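Local atomic coordinates of mevalonate kinase, putative (Leishmania major, PDB entry 2HFS), a protein that probably catalyses the ATP-dependent phosphorylation of (R)-mevalonate to (R)-5-phosphomevalonate, an early step of isoprenoid and sterol biosynthesis. Residues 122-127 against 134-139; 268-273 against 279-284; 209-214 against 257-262. All blocks are in the same frame, centred on the assembly; numbering follows the deposited sequence.

Contact 1 of 3, residues 122-127 against 134-139; sequences FSRALS and LTDEEV
R124 and D136 form a salt bridge, with NH2 of R124 donating to OD1 of D136 over 3.1 Å in a nearly straight bond (165°). The carboxylate oxygen lies in the guanidinium plane, but NH2 comes from above the carboxylate plane, the two planes being 81° apart. NH2 also donates to the carbonyl of T163, so this nitrogen has two acceptors. A water ties the corner together, accepting from R124 NH1 and donating to L134 O and D136 OD1. At the other end, the backbone N of L134 donates to S127 OG at 3.1 Å; with chi1 at -178°, the hydroxyl swings away from its own backbone N to face that donor. T135 and E138 form a capping box that starts the second helix.

Between these ends, V139 supplies the apolar floor. Its CG1 sits 4.1 Å over the centre of the guanidinium face and 3.9 Å from R124 CG, while L134 CD2 lies against S127 CB. S123 faces V139 and hydrogen-bonds S142. Helices 114-130 and 136-146, both in the GHMP kinase N-terminal family region, are thus packed together from their connecting turn to S123 and V139, with helix 157-164 beside D136 and V139, and helix 70-88 against helix 114-130.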
# COMPACT_ATOMS: atom_id res chain seq x y z
N PHE A 122 -13.83 -3.94 -4.68
CA PHE A 122 -15.28 -3.83 -4.46
C PHE A 122 -15.95 -2.81 -5.40
O PHE A 122 -16.95 -3.13 -6.03
CB PHE A 122 -15.52 -3.47 -2.97
CG PHE A 122 -16.97 -3.51 -2.55
CD1 PHE A 122 -17.86 -4.44 -3.09
CD2 PHE A 122 -17.44 -2.60 -1.60
CE1 PHE A 122 -19.22 -4.46 -2.67
CE2 PHE A 122 -18.78 -2.61 -1.17
CZ PHE A 122 -19.67 -3.55 -1.70
N SER A 123 -15.39 -1.60 -5.46
CA SER A 123 -15.88 -0.55 -6.35
C SER A 123 -15.92 -1.00 -7.80
O SER A 123 -16.89 -0.74 -8.51
CB SER A 123 -15.03 0.70 -6.20
OG SER A 123 -15.19 1.24 -4.89
N ARG A 124 -14.85 -1.66 -8.23
CA ARG A 124 -14.78 -2.21 -9.58
C ARG A 124 -15.85 -3.28 -9.83
O ARG A 124 -16.52 -3.24 -10.86
CB ARG A 124 -13.37 -2.77 -9.86
CG ARG A 124 -12.29 -1.68 -10.05
CD ARG A 124 -11.01 -2.18 -10.72
NE ARG A 124 -9.97 -1.15 -10.83
CZ ARG A 124 -9.99 -0.15 -11.70
NH1 ARG A 124 -11.00 0.01 -12.56
NH2 ARG A 124 -8.99 0.72 -11.70
N ALA A 125 -16.01 -4.21 -8.89
CA ALA A 125 -17.04 -5.26 -9.03
C ALA A 125 -18.45 -4.70 -9.05
O ALA A 125 -19.29 -5.19 -9.82
CB ALA A 125 -16.90 -6.30 -7.93
N LEU A 126 -18.72 -3.70 -8.21
CA LEU A 126 -20.01 -3.01 -8.22
C LEU A 126 -20.22 -2.34 -9.58
O LEU A 126 -21.32 -2.43 -10.16
CB LEU A 126 -20.09 -1.98 -7.08
CG LEU A 126 -20.18 -2.55 -5.65
CD1 LEU A 126 -19.96 -1.43 -4.61
CD2 LEU A 126 -21.53 -3.25 -5.42
N SER A 127 -19.17 -1.68 -10.08
CA SER A 127 -19.27 -1.06 -11.39
C SER A 127 -19.68 -2.11 -12.42
O SER A 127 -20.56 -1.87 -13.24
CB SER A 127 -17.94 -0.41 -11.81
OG SER A 127 -18.08 0.22 -13.08
N LEU A 134 -17.61 2.97 -14.33
CA LEU A 134 -16.73 3.88 -13.60
C LEU A 134 -15.40 4.03 -14.33
O LEU A 134 -14.82 3.06 -14.84
CB LEU A 134 -16.49 3.36 -12.17
CG LEU A 134 -17.30 3.89 -10.99
CD1 LEU A 134 -18.74 4.31 -11.33
CD2 LEU A 134 -17.26 2.91 -9.80
N THR A 135 -14.93 5.28 -14.38
CA THR A 135 -13.59 5.57 -14.86
C THR A 135 -12.65 5.26 -13.69
O THR A 135 -13.10 5.02 -12.56
CB THR A 135 -13.48 7.06 -15.24
OG1 THR A 135 -13.60 7.86 -14.07
CG2 THR A 135 -14.66 7.53 -16.10
N ASP A 136 -11.34 5.28 -13.95
CA ASP A 136 -10.35 5.06 -12.90
C ASP A 136 -10.48 6.13 -11.82
O ASP A 136 -10.44 5.84 -10.62
CB ASP A 136 -8.94 5.07 -13.50
CG ASP A 136 -8.55 3.75 -14.15
OD1 ASP A 136 -9.27 2.73 -13.98
OD2 ASP A 136 -7.51 3.64 -14.82
N GLU A 137 -10.64 7.37 -12.26
CA GLU A 137 -10.89 8.48 -11.34
C GLU A 137 -12.07 8.19 -10.42
O GLU A 137 -11.97 8.35 -9.20
CB GLU A 137 -11.07 9.78 -12.12
CG GLU A 137 -11.33 11.01 -11.28
CD GLU A 137 -11.36 12.30 -12.08
OE1 GLU A 137 -11.41 13.38 -11.45
OE2 GLU A 137 -11.34 12.25 -13.34
N GLU A 138 -13.18 7.73 -11.01
CA GLU A 138 -14.41 7.39 -10.29
C GLU A 138 -14.21 6.23 -9.29
O GLU A 138 -14.68 6.29 -8.14
CB GLU A 138 -15.55 7.12 -11.29
CG GLU A 138 -16.29 8.38 -11.72
CD GLU A 138 -17.08 8.27 -13.02
OE1 GLU A 138 -17.22 7.15 -13.60
OE2 GLU A 138 -17.57 9.33 -13.48
N VAL A 139 -13.51 5.19 -9.73
CA VAL A 139 -13.15 4.07 -8.83
C VAL A 139 -12.30 4.56 -7.65
O VAL A 139 -12.58 4.22 -6.49
CB VAL A 139 -12.37 2.96 -9.61
CG1 VAL A 139 -11.84 1.90 -8.66
CG2 VAL A 139 -13.29 2.32 -10.65
O HOH W 1 -12.20 1.78 -14.87

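Contact 2 of 3, residues 268-273 against 279-284; sequences SIVQTC and LGAKLS
V270 and A281 bring helix 268-273 and strand 280-284 closest, with their CA atoms 5.4 Å apart, the two axes approaching to 7.6 Å and running nearly antiparallel at 163°. The contact is small and without hydrogen bonds between its halves. V270 does most of the touching, and largely with backbone: its CG1 reaches 3.7 Å from K282 N and 3.9 Å from A281 C, lying along the strand as the chain passes from A281 to K282. The torsion explains this, because CG1 is turned opposite its own carbonyl carbon and beside its backbone N (chi1 -58°), which aims it at the strand. One turn on, CB of C273 meets the methyl of A281 at 3.8 Å, and V270 CB is 4.2 Å from the same methyl, so A281 CB beds against two successive turns of the helix.

The CB of K282 leaves the strand away from the helix. Its NZ donates to L283 O at 3.0 Å, and takes E27 as salt-bridge partner and L24 O as a further acceptor.

Strand 280-284 is an outermost strand of the four-stranded antiparallel sheet in a βαββαβ, ferredoxin-like plan, and it pairs with strand 291-296. On its other edge, side chains serve the main chain: N250 accepts from A281 N, R274 donates to A281 O, and H253 ND1 accepts from L283 N. This is consistent with an apolar helix-strand interface, the alanine methyl letting the helix come close to the strand while polar backbone atoms are satisfied from neighbouring residues.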
# COMPACT_ATOMS: atom_id res chain seq x y z
N SER A 268 16.74 -5.11 12.45
CA SER A 268 17.18 -6.50 12.27
C SER A 268 16.90 -7.00 10.84
O SER A 268 17.78 -7.57 10.17
CB SER A 268 16.52 -7.41 13.31
OG SER A 268 16.82 -8.76 13.05
N ILE A 269 15.69 -6.74 10.38
CA ILE A 269 15.27 -7.09 9.03
C ILE A 269 16.15 -6.41 7.97
O ILE A 269 16.73 -7.10 7.12
CB ILE A 269 13.77 -6.75 8.82
CG1 ILE A 269 12.89 -7.54 9.80
CG2 ILE A 269 13.30 -7.03 7.39
CD1 ILE A 269 11.42 -7.05 9.86
N VAL A 270 16.27 -5.09 8.03
CA VAL A 270 17.04 -4.38 7.00
C VAL A 270 18.52 -4.82 6.96
O VAL A 270 19.09 -4.95 5.87
CB VAL A 270 16.84 -2.84 6.99
CG1 VAL A 270 15.36 -2.48 6.78
CG2 VAL A 270 17.43 -2.17 8.22
N GLN A 271 19.11 -5.07 8.12
CA GLN A 271 20.49 -5.55 8.21
C GLN A 271 20.63 -6.91 7.49
O GLN A 271 21.53 -7.11 6.66
CB GLN A 271 20.93 -5.63 9.68
CG GLN A 271 22.37 -6.13 9.90
CD GLN A 271 22.67 -6.47 11.36
OE1 GLN A 271 23.77 -6.20 11.84
NE2 GLN A 271 21.69 -7.05 12.06
N THR A 272 19.71 -7.82 7.77
CA THR A 272 19.77 -9.14 7.11
C THR A 272 19.53 -9.09 5.60
O THR A 272 20.19 -9.81 4.85
CB THR A 272 18.82 -10.15 7.81
OG1 THR A 272 19.32 -10.40 9.13
CG2 THR A 272 18.89 -11.55 7.18
N CYS A 273 18.61 -8.23 5.17
CA CYS A 273 18.37 -8.02 3.74
C CYS A 273 19.65 -7.53 3.03
O CYS A 273 20.04 -8.08 1.98
CB CYS A 273 17.21 -7.04 3.50
SG CYS A 273 15.57 -7.67 3.97
N LEU A 279 19.85 -4.77 -2.90
CA LEU A 279 20.38 -3.54 -3.47
C LEU A 279 20.09 -2.38 -2.53
O LEU A 279 20.88 -1.44 -2.44
CB LEU A 279 19.79 -3.26 -4.85
CG LEU A 279 19.97 -4.28 -5.97
CD1 LEU A 279 19.39 -3.73 -7.26
CD2 LEU A 279 21.44 -4.64 -6.11
N GLY A 280 18.95 -2.45 -1.85
CA GLY A 280 18.60 -1.49 -0.79
C GLY A 280 17.51 -2.09 0.07
O GLY A 280 16.81 -3.00 -0.37
N ALA A 281 17.33 -1.56 1.28
CA ALA A 281 16.29 -2.07 2.17
C ALA A 281 15.97 -1.00 3.21
O ALA A 281 16.87 -0.30 3.69
CB ALA A 281 16.74 -3.34 2.85
N LYS A 282 14.70 -0.89 3.56
CA LYS A 282 14.29 0.19 4.45
C LYS A 282 12.92 -0.12 4.99
O LYS A 282 12.17 -0.90 4.39
CB LYS A 282 14.26 1.54 3.71
CG LYS A 282 13.34 1.55 2.47
CD LYS A 282 13.34 2.92 1.77
CE LYS A 282 12.54 4.00 2.52
NZ LYS A 282 11.07 3.77 2.42
N LEU A 283 12.57 0.52 6.09
CA LEU A 283 11.20 0.48 6.56
C LEU A 283 10.30 1.09 5.49
O LEU A 283 10.74 1.92 4.71
CB LEU A 283 11.03 1.24 7.87
CG LEU A 283 11.21 2.75 7.99
CD1 LEU A 283 9.97 3.62 7.58
CD2 LEU A 283 11.55 3.00 9.47
N SER A 284 9.04 0.68 5.47
CA SER A 284 8.09 1.19 4.48
C SER A 284 6.82 1.62 5.18
O SER A 284 6.13 0.78 5.76
CB SER A 284 7.76 0.13 3.43
OG SER A 284 6.79 0.62 2.52

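Contact 3 of 3, residues 209-214 against 257-262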
# COMPACT_ATOMS: atom_id res chain seq x y z
N HIS A 209 5.79 15.60 14.14
CA HIS A 209 5.45 17.04 14.20
C HIS A 209 6.07 17.70 15.42
O HIS A 209 6.62 18.81 15.33
CB HIS A 209 3.94 17.24 14.29
CG HIS A 209 3.23 17.21 12.97
ND1 HIS A 209 3.51 18.09 11.95
CD2 HIS A 209 2.20 16.45 12.54
CE1 HIS A 209 2.71 17.85 10.92
NE2 HIS A 209 1.91 16.85 11.25
N LYS A 210 5.95 17.03 16.55
CA LYS A 210 6.52 17.49 17.80
C LYS A 210 8.05 17.63 17.72
O LYS A 210 8.61 18.64 18.16
CB LYS A 210 6.11 16.54 18.94
N MSE A 211 8.72 16.65 17.13
CA MSE A 211 10.18 16.76 17.00
C MSE A 211 10.55 17.98 16.15
O MSE A 211 11.53 18.67 16.44
CB MSE A 211 10.77 15.50 16.38
CG MSE A 211 12.28 15.60 16.24
SE MSE A 211 12.86 14.48 14.78
CE MSE A 211 14.84 14.85 14.85
N LYS A 212 9.78 18.24 15.11
CA LYS A 212 9.97 19.43 14.29
C LYS A 212 9.80 20.70 15.13
O LYS A 212 10.67 21.58 15.09
CB LYS A 212 9.01 19.43 13.10
CG LYS A 212 9.34 20.46 12.06
CD LYS A 212 8.36 20.39 10.90
CE LYS A 212 8.77 21.36 9.82
NZ LYS A 212 7.84 21.36 8.63
N GLN A 213 8.71 20.78 15.90
CA GLN A 213 8.49 21.89 16.87
C GLN A 213 9.59 22.04 17.91
O GLN A 213 9.86 23.14 18.39
CB GLN A 213 7.17 21.71 17.62
CG GLN A 213 5.91 21.98 16.83
CD GLN A 213 4.69 21.98 17.73
OE1 GLN A 213 4.37 20.97 18.35
NE2 GLN A 213 4.00 23.11 17.79
N GLN A 214 10.22 20.93 18.28
CA GLN A 214 11.27 20.98 19.29
C GLN A 214 12.63 21.25 18.68
O GLN A 214 13.50 21.79 19.35
CB GLN A 214 11.30 19.69 20.11
CG GLN A 214 10.05 19.47 20.92
CD GLN A 214 10.04 18.15 21.67
OE1 GLN A 214 9.27 17.99 22.63
NE2 GLN A 214 10.86 17.20 21.22
N ARG A 257 15.47 6.60 10.47
CA ARG A 257 16.01 6.32 11.80
C ARG A 257 16.23 7.63 12.57
O ARG A 257 16.01 7.67 13.77
CB ARG A 257 17.34 5.58 11.72
CG ARG A 257 17.32 4.21 11.07
CD ARG A 257 18.63 3.48 11.27
NE ARG A 257 18.91 3.22 12.69
CZ ARG A 257 20.04 2.69 13.14
NH1 ARG A 257 21.00 2.35 12.29
NH2 ARG A 257 20.21 2.50 14.45
N GLN A 258 16.62 8.70 11.87
CA GLN A 258 16.96 9.98 12.50
C GLN A 258 15.74 10.80 12.92
O GLN A 258 15.88 11.74 13.70
CB GLN A 258 17.88 10.81 11.60
CG GLN A 258 19.19 10.08 11.25
CD GLN A 258 20.18 10.95 10.51
OE1 GLN A 258 20.54 12.04 10.96
NE2 GLN A 258 20.68 10.44 9.40
N ILE A 259 14.56 10.45 12.39
CA ILE A 259 13.32 11.06 12.89
C ILE A 259 12.61 10.11 13.85
O ILE A 259 11.42 10.29 14.17
CB ILE A 259 12.38 11.52 11.75
CG1 ILE A 259 12.02 10.36 10.81
CG2 ILE A 259 13.00 12.70 11.00
CD1 ILE A 259 10.72 10.59 10.05
N ASP A 260 13.36 9.10 14.29
CA ASP A 260 12.92 8.14 15.29
C ASP A 260 11.65 7.37 14.90
O ASP A 260 10.73 7.24 15.71
CB ASP A 260 12.73 8.88 16.62
CG ASP A 260 12.46 7.95 17.78
OD1 ASP A 260 13.03 6.85 17.82
OD2 ASP A 260 11.67 8.26 18.71
N VAL A 261 11.57 6.91 13.64
CA VAL A 261 10.43 6.07 13.23
C VAL A 261 10.82 4.63 12.90
O VAL A 261 9.98 3.87 12.43
CB VAL A 261 9.57 6.70 12.09
CG1 VAL A 261 9.03 8.09 12.50
CG2 VAL A 261 10.34 6.78 10.77
N SER A 262 12.06 4.24 13.16
CA SER A 262 12.41 2.80 13.06
C SER A 262 12.19 2.09 14.40
O SER A 262 11.58 2.66 15.30
CB SER A 262 13.84 2.58 12.52
OG SER A 262 14.07 1.19 12.28
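M211 meets Q258 and I259 without any hydrogen bond between them, and the shortest polar bond here is a helical one within 209-214, Q214 N to K210 O at 2.8 Å. On the other side, the chain is tied by D260 N to R257 O at 3.1 Å, which shapes the turn that M211 touches.

The residue at 211 is modelled as selenomethionine, and it carries the contact alone for its helix. Its CG stands anti to the backbone N (chi1 180°) and the chain beyond is extended, so the side chain projects straight out of the helix like a rod. The terminal CE comes up to the carbonyl oxygen of Q258 at 3.5 Å. Just behind it, SE rests 3.9 Å from the CA of I259 and 4.2 Å from its CG2, the two side chains meeting at about a right angle. The selenium thus packs on the root of I259 rather than on its far end, which leads away from M211; the I259 side chain also packs on H28 and F29. In all, M211 meets the Q258 carbonyl, the I259 CA and one methyl branch.

L222 of helix 216-239 touches M211, Q258 and I259 alike. V261, a little further along, packs on V204 and V208 of helix 201-214, so the same two elements are joined a second time. D260 has positive phi (59°) and, through its carbonyl, accepts from R288. It is the C-prime residue of a Schellman motif, with V261 N bonded to C256 O, that ends helix 242-258.

How the contacts relate
Contacts 2 and 3 belong to the same half of the molecule and touch where L283 CD2 packs on V261 O at 3.5 Å, whereas contact 1 lies across the chain's centre, about 35 Å from contact 2 between centres. Contact 2 is fully buried; the other two are only partly so. The chemistry differs too: contact 1 combines charge, hydrogen bonds and a water, contact 2 is apolar between a helix and the outermost strand of the sheet, and contact 3, mainly apolar despite its partly exposed place, leans one extended side chain on a helix end. Contact 1 joins consecutive helices, and contact 2 a helix to the strand that follows it, while contact 3 spans 42 intervening residues, mostly helical.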